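Long-range contacts in tail fiber protein (Acinetobacter phage AM24, PDB 5W5P), which is a trimeric phage tailspike that probably recognises, and may degrade, the capsular polysaccharide of its Acinetobacter host: residues A[335-340]-A[371-376]; A[351-356]-A[387-392]; A[416-421]-A[430-435]. All coordinates share one frame; numbering follows the deposited sequence.

Contact 1 of 3, residues A[335-340]-A[371-376]; sequences GNYFEG and GNQFGA
Tyr337, Phe338 and Glu339 pair as parallel strands with Gln373, Phe374 and Gly375, the axes of the two short strands approaching to 4.7 Å, and backbone bonds cross between Gln373 N and Asn336 O, Phe338 N and Gln373 O, Gly375 N and Phe338 O, and Gly340 N and Gly375 O. One residue ahead of these pairs, Asn336 and Asn372 lie side by side and point the same way, their amide planes 20° apart. Asn372 OD1 takes two N-H groups of Asn336: the backbone N at 2.9 Å, which sits above the carbonyl plane, and more weakly ND2 at 3.2 Å. ND2 has its stronger partner in Cys311 O; Asn336 OD1 accepts from Asn314 N, and Asn372 ND2 donates to Asn411 OD1 and Phe333 O. Such a row of asparagines at equivalent turns of successive coils is the asparagine ladder of parallel beta-helices, the fold shared by many phage tailspikes. Beyond the ladder, Phe338 and Phe374 share one face of the sheet. In each, CG is anti to the carbonyl carbon (chi1 -57°), and the two side chains lie side by side, pointing the same way. Their planes are 8° apart but slid so far that they barely overlap, with centroids separated by 5.4 Å and Phe338 CD2 lying 3.6 Å from Phe374 CD1. Gln373 O reaches the edge of the Phe338 ring, 3.4 Å from CD2 and in its plane. On the opposite face the Gln373 side chain runs beside the Tyr337 ring, and both pack on Val308 of a second subunit.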
loop_
_atom_site.group_PDB
_atom_site.type_symbol
_atom_site.label_atom_id
_atom_site.label_comp_id
_atom_site.label_asym_id
_atom_site.label_seq_id
_atom_site.Cartn_x
_atom_site.Cartn_y
_atom_site.Cartn_z
ATOM N N GLY A 335 -5.564 -2.910 -4.660
ATOM C CA GLY A 335 -6.712 -2.045 -4.481
ATOM C C GLY A 335 -7.130 -1.233 -5.682
ATOM O O GLY A 335 -7.742 -0.177 -5.519
ATOM N N ASN A 336 -6.817 -1.688 -6.891
ATOM C CA ASN A 336 -7.261 -0.963 -8.071
ATOM C C ASN A 336 -8.772 -1.089 -8.247
ATOM O O ASN A 336 -9.416 -2.008 -7.733
ATOM C CB ASN A 336 -6.541 -1.467 -9.318
ATOM C CG ASN A 336 -5.097 -1.026 -9.362
ATOM O OD1 ASN A 336 -4.804 0.173 -9.354
ATOM N ND2 ASN A 336 -4.181 -1.992 -9.379
ATOM N N TYR A 337 -9.334 -0.134 -8.983
ATOM C CA TYR A 337 -10.762 -0.066 -9.269
ATOM C C TYR A 337 -10.926 -0.139 -10.783
ATOM O O TYR A 337 -10.630 0.830 -11.494
ATOM C CB TYR A 337 -11.361 1.219 -8.689
ATOM C CG TYR A 337 -12.842 1.451 -8.936
ATOM C CD1 TYR A 337 -13.300 1.902 -10.170
ATOM C CD2 TYR A 337 -13.775 1.272 -7.921
ATOM C CE1 TYR A 337 -14.638 2.131 -10.396
ATOM C CE2 TYR A 337 -15.122 1.506 -8.137
ATOM C CZ TYR A 337 -15.548 1.937 -9.377
ATOM O OH TYR A 337 -16.885 2.174 -9.606
ATOM N N PHE A 338 -11.375 -1.291 -11.271
ATOM C CA PHE A 338 -11.678 -1.491 -12.679
ATOM C C PHE A 338 -13.186 -1.592 -12.864
ATOM O O PHE A 338 -13.865 -2.290 -12.103
ATOM C CB PHE A 338 -11.004 -2.752 -13.214
ATOM C CG PHE A 338 -9.516 -2.765 -13.048
ATOM C CD1 PHE A 338 -8.703 -2.080 -13.937
ATOM C CD2 PHE A 338 -8.925 -3.479 -12.016
ATOM C CE1 PHE A 338 -7.324 -2.096 -13.795
ATOM C CE2 PHE A 338 -7.548 -3.504 -11.867
ATOM C CZ PHE A 338 -6.745 -2.811 -12.756
ATOM N N GLU A 339 -13.705 -0.895 -13.876
ATOM C CA GLU A 339 -15.144 -0.868 -14.124
ATOM C C GLU A 339 -15.411 -0.672 -15.609
ATOM O O GLU A 339 -15.044 0.364 -16.171
ATOM C CB GLU A 339 -15.817 0.243 -13.314
ATOM C CG GLU A 339 -17.327 0.303 -13.482
ATOM C CD GLU A 339 -18.007 -1.001 -13.100
ATOM O OE1 GLU A 339 -17.630 -1.591 -12.065
ATOM O OE2 GLU A 339 -18.922 -1.435 -13.831
ATOM N N GLY A 340 -16.054 -1.662 -16.232
ATOM C CA GLY A 340 -16.554 -1.560 -17.592
ATOM C C GLY A 340 -15.552 -1.125 -18.640
ATOM O O GLY A 340 -15.773 -0.129 -19.334
ATOM N N GLY A 371 -6.887 -7.182 -3.261
ATOM C CA GLY A 371 -7.991 -6.255 -3.081
ATOM C C GLY A 371 -8.413 -5.451 -4.292
ATOM O O GLY A 371 -8.945 -4.349 -4.137
ATOM N N ASN A 372 -8.200 -5.970 -5.495
ATOM C CA ASN A 372 -8.670 -5.308 -6.703
ATOM C C ASN A 372 -10.122 -5.677 -6.980
ATOM O O ASN A 372 -10.584 -6.764 -6.624
ATOM C CB ASN A 372 -7.804 -5.693 -7.903
ATOM C CG ASN A 372 -6.343 -5.363 -7.692
ATOM O OD1 ASN A 372 -5.920 -4.232 -7.913
ATOM N ND2 ASN A 372 -5.566 -6.348 -7.255
ATOM N N GLN A 373 -10.846 -4.759 -7.614
ATOM C CA GLN A 373 -12.162 -5.056 -8.164
ATOM C C GLN A 373 -12.056 -5.082 -9.677
ATOM O O GLN A 373 -11.745 -4.061 -10.299
ATOM C CB GLN A 373 -13.219 -4.040 -7.736
ATOM C CG GLN A 373 -14.532 -4.212 -8.482
ATOM C CD GLN A 373 -15.496 -3.063 -8.258
ATOM O OE1 GLN A 373 -15.568 -2.130 -9.061
ATOM N NE2 GLN A 373 -16.261 -3.134 -7.175
ATOM N N PHE A 374 -12.309 -6.247 -10.261
ATOM C CA PHE A 374 -12.316 -6.403 -11.710
ATOM C C PHE A 374 -13.761 -6.398 -12.207
ATOM O O PHE A 374 -14.345 -7.431 -12.539
ATOM C CB PHE A 374 -11.596 -7.686 -12.106
ATOM C CG PHE A 374 -10.177 -7.774 -11.621
ATOM C CD1 PHE A 374 -9.173 -7.037 -12.227
ATOM C CD2 PHE A 374 -9.841 -8.625 -10.577
ATOM C CE1 PHE A 374 -7.857 -7.132 -11.790
ATOM C CE2 PHE A 374 -8.528 -8.726 -10.130
ATOM C CZ PHE A 374 -7.534 -7.976 -10.738
ATOM N N GLY A 375 -14.339 -5.196 -12.240
ATOM C CA GLY A 375 -15.700 -5.025 -12.715
ATOM C C GLY A 375 -15.778 -5.029 -14.227
ATOM O O GLY A 375 -15.399 -4.051 -14.879
ATOM N N ALA A 376 -16.271 -6.123 -14.800
ATOM C CA ALA A 376 -16.206 -6.324 -16.239
ATOM C C ALA A 376 -17.403 -5.705 -16.944
ATOM O O ALA A 376 -18.514 -5.650 -16.403
ATOM C CB ALA A 376 -16.136 -7.815 -16.571
#

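Contact 2 of 3, residues A[351-356]-A[387-392]; sequences CLIELG and ADVKFT
A second parallel sheet of the beta-helix is continued where Ile353 and Glu354 pair with Val389 and Lys390 of the next coil. Asp388 O receives Ile353 N at 2.9 Å and, weakly, Leu352 N as well; Lys390 N then bonds to Ile353 O, and Leu355 N reaches Lys390 O at 2.8 Å. Apolar contacts continue from Val389 to the end of the pair: Leu355 crosses Val389, with Leu355 CD1 3.8 Å from Val389 CG1, while Leu355 CB meets Phe391 CB at the same separation. The other side carries Lys390, whose CB, CG and CD each lie 3.9 Å from Cys351 CB. Its chain is extended beyond CG, and NZ is gripped by the carbonyls of Leu349 and Asn385. Past the strands a water sits 2.6 Å from Gly356 O and 2.9 Å from Thr392 O. Asp388 turns its carboxylate to Thr413 OG1 and Tyr386 OH. Inside the coil, Leu352 and Asp388 pack on Phe374 and Val389 on Phe369 of strand 365-375, and Ile353 on Phe333 of strand 331-339. Helix 346-349 touches Leu352 through Leu346 and, on the face of Lys390, Glu354 through Leu349.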
loop_
_atom_site.group_PDB
_atom_site.type_symbol
_atom_site.label_atom_id
_atom_site.label_comp_id
_atom_site.label_asym_id
_atom_site.label_seq_id
_atom_site.Cartn_x
_atom_site.Cartn_y
_atom_site.Cartn_z
ATOM N N CYS A 351 -7.932 -9.069 -21.817
ATOM C CA CYS A 351 -7.458 -9.054 -20.444
ATOM C C CYS A 351 -7.264 -7.609 -20.009
ATOM O O CYS A 351 -7.071 -6.715 -20.837
ATOM C CB CYS A 351 -6.154 -9.847 -20.289
ATOM S SG CYS A 351 -4.696 -9.103 -21.051
ATOM N N LEU A 352 -7.338 -7.391 -18.695
ATOM C CA LEU A 352 -7.022 -6.089 -18.127
ATOM C C LEU A 352 -5.529 -5.924 -17.893
ATOM O O LEU A 352 -5.001 -4.813 -18.017
ATOM C CB LEU A 352 -7.775 -5.897 -16.811
ATOM C CG LEU A 352 -9.166 -5.287 -16.957
ATOM C CD1 LEU A 352 -9.905 -5.353 -15.638
ATOM C CD2 LEU A 352 -9.060 -3.844 -17.458
ATOM N N ILE A 353 -4.842 -7.010 -17.551
ATOM C CA ILE A 353 -3.409 -6.991 -17.297
ATOM C C ILE A 353 -2.786 -8.200 -17.978
ATOM O O ILE A 353 -3.302 -9.317 -17.873
ATOM C CB ILE A 353 -3.087 -6.995 -15.790
ATOM C CG1 ILE A 353 -3.561 -5.692 -15.142
ATOM C CG2 ILE A 353 -1.593 -7.198 -15.564
ATOM C CD1 ILE A 353 -3.532 -5.717 -13.634
ATOM N N GLU A 354 -1.691 -7.974 -18.689
ATOM C CA GLU A 354 -0.882 -9.040 -19.249
ATOM C C GLU A 354 0.463 -9.045 -18.540
ATOM O O GLU A 354 1.088 -7.991 -18.384
ATOM C CB GLU A 354 -0.697 -8.856 -20.755
ATOM C CG GLU A 354 0.390 -9.735 -21.350
ATOM C CD GLU A 354 0.609 -9.473 -22.827
ATOM O OE1 GLU A 354 -0.372 -9.539 -23.600
ATOM O OE2 GLU A 354 1.766 -9.198 -23.217
ATOM N N LEU A 355 0.887 -10.221 -18.088
ATOM C CA LEU A 355 2.194 -10.420 -17.484
ATOM C C LEU A 355 2.979 -11.427 -18.312
ATOM O O LEU A 355 2.448 -12.075 -19.219
ATOM C CB LEU A 355 2.075 -10.910 -16.031
ATOM C CG LEU A 355 1.215 -10.079 -15.075
ATOM C CD1 LEU A 355 1.139 -10.731 -13.693
ATOM C CD2 LEU A 355 1.722 -8.629 -14.980
ATOM N N GLY A 356 4.263 -11.552 -17.993
ATOM C CA GLY A 356 5.049 -12.628 -18.550
ATOM C C GLY A 356 4.821 -13.932 -17.811
ATOM O O GLY A 356 4.624 -13.958 -16.597
ATOM N N ALA A 387 -9.498 -13.370 -19.344
ATOM C CA ALA A 387 -9.081 -13.448 -17.951
ATOM C C ALA A 387 -8.579 -12.073 -17.540
ATOM O O ALA A 387 -7.945 -11.385 -18.340
ATOM C CB ALA A 387 -7.990 -14.501 -17.736
ATOM N N ASP A 388 -8.870 -11.673 -16.299
ATOM C CA ASP A 388 -8.454 -10.348 -15.843
ATOM C C ASP A 388 -6.941 -10.170 -15.952
ATOM O O ASP A 388 -6.465 -9.115 -16.387
ATOM C CB ASP A 388 -8.922 -10.105 -14.406
ATOM C CG ASP A 388 -10.428 -9.902 -14.305
ATOM O OD1 ASP A 388 -10.986 -9.104 -15.088
ATOM O OD2 ASP A 388 -11.058 -10.538 -13.431
ATOM N N VAL A 389 -6.171 -11.193 -15.580
ATOM C CA VAL A 389 -4.708 -11.156 -15.608
ATOM C C VAL A 389 -4.233 -12.357 -16.421
ATOM O O VAL A 389 -4.422 -13.505 -16.001
ATOM C CB VAL A 389 -4.104 -11.179 -14.196
ATOM C CG1 VAL A 389 -2.585 -11.064 -14.252
ATOM C CG2 VAL A 389 -4.711 -10.075 -13.325
ATOM N N LYS A 390 -3.616 -12.103 -17.573
ATOM C CA LYS A 390 -3.192 -13.155 -18.494
ATOM C C LYS A 390 -1.681 -13.340 -18.445
ATOM O O LYS A 390 -0.925 -12.366 -18.563
ATOM C CB LYS A 390 -3.624 -12.842 -19.927
ATOM C CG LYS A 390 -4.902 -13.537 -20.335
ATOM C CD LYS A 390 -5.217 -13.320 -21.801
ATOM C CE LYS A 390 -6.588 -13.880 -22.129
ATOM N NZ LYS A 390 -7.041 -13.483 -23.478
ATOM N N PHE A 391 -1.249 -14.590 -18.300
ATOM C CA PHE A 391 0.165 -14.939 -18.249
ATOM C C PHE A 391 0.292 -16.457 -18.310
ATOM O O PHE A 391 -0.687 -17.191 -18.142
ATOM C CB PHE A 391 0.840 -14.387 -16.987
ATOM C CG PHE A 391 0.273 -14.929 -15.702
ATOM C CD1 PHE A 391 -0.809 -14.318 -15.094
ATOM C CD2 PHE A 391 0.832 -16.046 -15.097
ATOM C CE1 PHE A 391 -1.328 -14.817 -13.906
ATOM C CE2 PHE A 391 0.319 -16.549 -13.914
ATOM C CZ PHE A 391 -0.761 -15.932 -13.317
ATOM N N THR A 392 1.516 -16.920 -18.552
ATOM C CA THR A 392 1.854 -18.336 -18.489
ATOM C C THR A 392 2.938 -18.525 -17.437
ATOM O O THR A 392 4.002 -17.899 -17.516
ATOM C CB THR A 392 2.323 -18.857 -19.849
ATOM O OG1 THR A 392 1.406 -18.439 -20.867
ATOM C CG2 THR A 392 2.405 -20.371 -19.841
HETATM O O HOH W 1 4.628 -16.213 -15.242
#

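Contact 3 of 3, residues A[416-421]-A[430-435]; sequences YRMWSE and NAFSGG
Met418, modelled as selenomethionine, reaches from a loop to Asn430, Ala431 and Phe432 near the C-terminal end of the parallel beta-helix. The loop 416-421 follows strand 412-413, and the segment 430-435 carries strand 431-432 of the next coil; the contact is made by side chains of the loop against Asn430, Phe432 and the carbonyl of Ala431. From CB, which is directed toward 430-435, the chain continues to CG, anti to the backbone N (chi1 -165°); CG touches Phe374. SE comes next, 3.8 Å from Asn430 OD1. A bend at the third torsion (chi3 -69°) then sets CE among three neighbours: Asn430 CB at 3.8 Å, Ala431 O at 3.6 Å and Phe432 CE1 at 3.8 Å. The selenomethionine and Phe432 side chains cross at about a right angle.

Trp419 adds the far rim of its six-membered ring. CH2 touches Phe432 CZ at 3.9 Å, arriving at the edge of the phenyl ring near its plane, and the two ring planes are inclined by 75°. The indole is itself stacked on Phe408 and meets His440. Asn430, although its CB and amide border the selenomethionine, spends its polar atoms on other residues: OD1 accepts from Asn411 ND2, extending the asparagine ladder, and ND2 donates to Phe408 O and Gln427 OE1. Strand 431-432 also faces a second subunit, to which the Phe432 backbone is hydrogen-bonded and where Ala431 packs on Ser365 of that subunit. From Phe432 the chain reverses in a type II beta turn to Gly435, with Gly434 at positive phi and Gly435 N bonded to Phe432 O at 3.1 Å.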
loop_
_atom_site.group_PDB
_atom_site.type_symbol
_atom_site.label_atom_id
_atom_site.label_comp_id
_atom_site.label_asym_id
_atom_site.label_seq_id
_atom_site.Cartn_x
_atom_site.Cartn_y
_atom_site.Cartn_z
ATOM N N TYR A 416 -15.331 -13.874 -16.673
ATOM C CA TYR A 416 -15.240 -15.319 -16.816
ATOM C C TYR A 416 -14.109 -15.883 -15.964
ATOM O O TYR A 416 -14.285 -16.894 -15.272
ATOM C CB TYR A 416 -15.054 -15.700 -18.281
ATOM C CG TYR A 416 -15.273 -17.171 -18.511
ATOM C CD1 TYR A 416 -16.555 -17.702 -18.537
ATOM C CD2 TYR A 416 -14.202 -18.036 -18.678
ATOM C CE1 TYR A 416 -16.767 -19.055 -18.732
ATOM C CE2 TYR A 416 -14.405 -19.393 -18.871
ATOM C CZ TYR A 416 -15.689 -19.892 -18.898
ATOM O OH TYR A 416 -15.901 -21.234 -19.095
ATOM N N ARG A 417 -12.951 -15.228 -15.979
ATOM C CA ARG A 417 -11.812 -15.680 -15.198
ATOM C C ARG A 417 -11.055 -14.480 -14.652
ATOM O O ARG A 417 -11.041 -13.401 -15.252
ATOM C CB ARG A 417 -10.870 -16.551 -16.032
ATOM C CG ARG A 417 -11.232 -18.029 -16.030
ATOM C CD ARG A 417 -10.108 -18.864 -16.619
ATOM N NE ARG A 417 -10.422 -20.285 -16.604
ATOM C CZ ARG A 417 -10.952 -20.947 -17.627
ATOM N NH1 ARG A 417 -11.228 -20.313 -18.762
ATOM N NH2 ARG A 417 -11.204 -22.240 -17.514
HETATM N N MSE A 418 -10.414 -14.688 -13.509
HETATM C CA MSE A 418 -9.562 -13.665 -12.932
HETATM C C MSE A 418 -8.120 -13.815 -13.421
HETATM O O MSE A 418 -7.387 -12.826 -13.514
HETATM C CB MSE A 418 -9.616 -13.715 -11.410
HETATM C CG MSE A 418 -9.058 -12.465 -10.753
HETATM SE SE MSE A 418 -8.895 -12.652 -8.826
HETATM C CE MSE A 418 -10.795 -12.688 -8.369
ATOM N N TRP A 419 -7.723 -15.049 -13.738
ATOM C CA TRP A 419 -6.378 -15.316 -14.229
ATOM C C TRP A 419 -6.416 -16.507 -15.179
ATOM O O TRP A 419 -7.395 -17.257 -15.233
ATOM C CB TRP A 419 -5.398 -15.560 -13.072
ATOM C CG TRP A 419 -5.742 -16.735 -12.202
ATOM C CD1 TRP A 419 -5.507 -18.052 -12.475
ATOM C CD2 TRP A 419 -6.376 -16.701 -10.917
ATOM N NE1 TRP A 419 -5.953 -18.835 -11.442
ATOM C CE2 TRP A 419 -6.493 -18.031 -10.474
ATOM C CE3 TRP A 419 -6.856 -15.674 -10.101
ATOM C CZ2 TRP A 419 -7.072 -18.362 -9.250
ATOM C CZ3 TRP A 419 -7.433 -16.004 -8.891
ATOM C CH2 TRP A 419 -7.533 -17.335 -8.476
ATOM N N SER A 420 -5.334 -16.664 -15.941
ATOM C CA SER A 420 -5.215 -17.800 -16.848
ATOM C C SER A 420 -5.297 -19.105 -16.069
ATOM O O SER A 420 -4.600 -19.287 -15.066
ATOM C CB SER A 420 -3.896 -17.731 -17.619
ATOM O OG SER A 420 -3.821 -16.573 -18.428
ATOM N N GLU A 421 -6.150 -20.015 -16.538
ATOM C CA GLU A 421 -6.401 -21.254 -15.814
ATOM C C GLU A 421 -5.108 -22.036 -15.607
ATOM O O GLU A 421 -4.262 -22.121 -16.502
ATOM C CB GLU A 421 -7.425 -22.113 -16.564
ATOM C CG GLU A 421 -7.000 -22.513 -17.973
ATOM C CD GLU A 421 -7.720 -21.726 -19.059
ATOM O OE1 GLU A 421 -8.539 -22.333 -19.786
ATOM O OE2 GLU A 421 -7.466 -20.506 -19.188
ATOM N N ASN A 430 -10.638 -14.580 -2.618
ATOM C CA ASN A 430 -11.101 -13.956 -3.849
ATOM C C ASN A 430 -12.579 -14.237 -4.081
ATOM O O ASN A 430 -13.114 -15.271 -3.658
ATOM C CB ASN A 430 -10.287 -14.458 -5.044
ATOM C CG ASN A 430 -8.812 -14.120 -4.926
ATOM O OD1 ASN A 430 -8.413 -12.953 -5.035
ATOM N ND2 ASN A 430 -7.992 -15.141 -4.696
ATOM N N ALA A 431 -13.236 -13.314 -4.781
ATOM C CA ALA A 431 -14.653 -13.425 -5.098
ATOM C C ALA A 431 -14.833 -13.585 -6.601
ATOM O O ALA A 431 -14.275 -12.809 -7.381
ATOM C CB ALA A 431 -15.421 -12.206 -4.603
ATOM N N PHE A 432 -15.614 -14.583 -7.000
ATOM C CA PHE A 432 -15.865 -14.894 -8.408
ATOM C C PHE A 432 -17.363 -14.784 -8.674
ATOM O O PHE A 432 -18.043 -15.784 -8.906
ATOM C CB PHE A 432 -15.336 -16.284 -8.762
ATOM C CG PHE A 432 -13.927 -16.517 -8.315
ATOM C CD1 PHE A 432 -12.866 -16.147 -9.121
ATOM C CD2 PHE A 432 -13.663 -17.098 -7.082
ATOM C CE1 PHE A 432 -11.566 -16.354 -8.708
ATOM C CE2 PHE A 432 -12.365 -17.308 -6.664
ATOM C CZ PHE A 432 -11.314 -16.939 -7.476
ATOM N N SER A 433 -17.871 -13.559 -8.642
ATOM C CA SER A 433 -19.297 -13.340 -8.829
ATOM C C SER A 433 -19.712 -13.763 -10.236
ATOM O O SER A 433 -19.052 -13.425 -11.222
ATOM C CB SER A 433 -19.623 -11.867 -8.571
ATOM O OG SER A 433 -20.844 -11.481 -9.168
ATOM N N GLY A 434 -20.793 -14.541 -10.325
ATOM C CA GLY A 434 -21.262 -15.057 -11.594
ATOM C C GLY A 434 -20.443 -16.189 -12.180
ATOM O O GLY A 434 -20.879 -16.805 -13.161
ATOM N N GLY A 435 -19.268 -16.478 -11.626
ATOM C CA GLY A 435 -18.461 -17.593 -12.068
ATOM C C GLY A 435 -18.197 -18.563 -10.935
ATOM O O GLY A 435 -19.052 -18.753 -10.063
#

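How the contacts relate
The three contacts join successive coils of the beta-helix, their centres 12 to 14 Å apart. Contacts 1 and 2 alternate along the chain, so one coil-to-coil step is sealed on two faces; they meet inside, where Leu352 CD1 lies 3.7 Å from Phe338 CG. Contact 3 follows in sequence and touches both. Its Met418 CG lies 3.8 Å from Phe374 CE2 of contact 1, and its loop probably bonds to the outermost strand of contact 2, through Val389 N to Met418 O (2.9 Å) and Asp388 N to Arg417 O (3.0 Å). Contacts 1 and 3 also touch a second subunit, whereas contact 2 meets no other chain.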